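Local coordinates for 3-oxoacyl-(acyl-carrier protein) synthase II (Thermus thermophilus, PDB 1J3N), which probably catalyses the condensation of malonyl-ACP with a growing acyl chain in fatty acid elongation, working as a homodimeric beta-ketoacyl-ACP synthase, at residues 237-240 / 241-245. Sequence-based numbering, arbitrary orientation.
Sequences VLEA and YEHAK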
# COMPACT_ATOMS: atom_id res chain seq x y z
N VAL A 237 12.04 -3.30 14.12
CA VAL A 237 12.20 -1.95 14.63
C VAL A 237 13.35 -1.32 13.82
O VAL A 237 14.48 -1.76 13.94
CB VAL A 237 12.59 -1.94 16.13
CG1 VAL A 237 12.88 -0.52 16.59
CG2 VAL A 237 11.47 -2.54 16.97
N LEU A 238 13.05 -0.33 12.99
CA LEU A 238 14.10 0.34 12.23
C LEU A 238 14.37 1.61 13.02
O LEU A 238 13.45 2.22 13.55
CB LEU A 238 13.63 0.68 10.81
CG LEU A 238 13.28 -0.49 9.90
CD1 LEU A 238 13.25 0.01 8.46
CD2 LEU A 238 14.30 -1.62 10.04
N GLU A 239 15.64 2.00 13.10
CA GLU A 239 16.01 3.14 13.92
C GLU A 239 17.22 3.88 13.36
O GLU A 239 18.15 3.27 12.82
CB GLU A 239 16.35 2.61 15.32
CG GLU A 239 16.09 3.52 16.50
CD GLU A 239 16.46 2.84 17.82
OE1 GLU A 239 16.27 1.61 17.93
OE2 GLU A 239 16.93 3.52 18.74
N ALA A 240 17.20 5.20 13.49
CA ALA A 240 18.32 6.00 13.03
C ALA A 240 19.49 5.56 13.90
O ALA A 240 19.32 5.38 15.11
CB ALA A 240 18.02 7.48 13.24
N TYR A 241 20.66 5.37 13.30
CA TYR A 241 21.85 4.92 14.03
C TYR A 241 22.13 5.74 15.28
O TYR A 241 22.45 5.19 16.34
CB TYR A 241 23.08 4.99 13.12
CG TYR A 241 24.37 4.72 13.87
CD1 TYR A 241 24.71 3.43 14.28
CD2 TYR A 241 25.24 5.77 14.18
CE1 TYR A 241 25.89 3.19 14.98
CE2 TYR A 241 26.42 5.53 14.89
CZ TYR A 241 26.73 4.24 15.29
OH TYR A 241 27.90 4.00 16.00
N GLU A 242 22.01 7.06 15.15
CA GLU A 242 22.25 7.98 16.25
C GLU A 242 21.30 7.72 17.42
O GLU A 242 21.72 7.68 18.58
CB GLU A 242 22.07 9.42 15.76
CG GLU A 242 23.10 9.87 14.74
CD GLU A 242 24.51 9.94 15.32
OE1 GLU A 242 24.71 10.68 16.30
OE2 GLU A 242 25.41 9.27 14.78
N HIS A 243 20.03 7.53 17.10
CA HIS A 243 19.04 7.27 18.14
C HIS A 243 19.34 5.94 18.84
O HIS A 243 19.13 5.81 20.04
CB HIS A 243 17.64 7.25 17.53
CG HIS A 243 16.54 7.10 18.53
ND1 HIS A 243 16.27 5.91 19.17
CD2 HIS A 243 15.63 7.99 19.00
CE1 HIS A 243 15.24 6.07 19.99
NE2 HIS A 243 14.84 7.32 19.90
N ALA A 244 19.85 4.97 18.09
CA ALA A 244 20.17 3.66 18.64
C ALA A 244 21.37 3.71 19.59
O ALA A 244 21.29 3.21 20.71
CB ALA A 244 20.43 2.66 17.51
N LYS A 245 22.47 4.30 19.14
CA LYS A 245 23.66 4.38 19.99
C LYS A 245 23.43 5.22 21.24
O LYS A 245 23.93 4.89 22.31
CB LYS A 245 24.86 4.94 19.22
CG LYS A 245 25.57 3.92 18.32
CD LYS A 245 25.85 2.59 19.03
CE LYS A 245 26.74 2.73 20.27
NZ LYS A 245 28.17 2.97 19.92
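Glu239 and His243 meet where strand 232-240 turns into helix 241-246, their side chains crossing at about a right angle. The bond between them runs from His243 ND1 to Glu239 OE2 at 2.5 Å, short for this pair, with an N-H...O angle of 155°. OE2 lies near the imidazole plane, at the ring edge, whereas the ring reaches the carboxylate from its anti side and somewhat out of plane; the two planes stand 74° apart. With CB of His243 already pointing to the strand, CG anti to the backbone N (chi1 -175°) carries ND1 to the carboxylate. Extended beyond CG, the Glu239 chain brings OE2 to the helix backbone, 3.2 Å from Ala244 CA. Next to Glu239, Ala240 is at the N-cap position: its O accepts a bond from Ala244 N at 3.1 Å, closing the first turn. Strand 232-240 runs antiparallel between strands 4-13 and 182-189 of the mixed sheet. Beyond the two segments, Glu239 OE2 also forms a salt bridge with Arg247 NE, and OE1 a hydrogen bond with Thr7 OG1 of strand 4-13. Replacing Glu239 with alanine removes the carboxylate, which would probably leave His243, Arg247 and Thr7 without their shared mate and the imidazole freer to turn. Gripped by three partners, this buried carboxylate is likely to remain ionised, tying the strand-to-helix corner to the neighbouring strand.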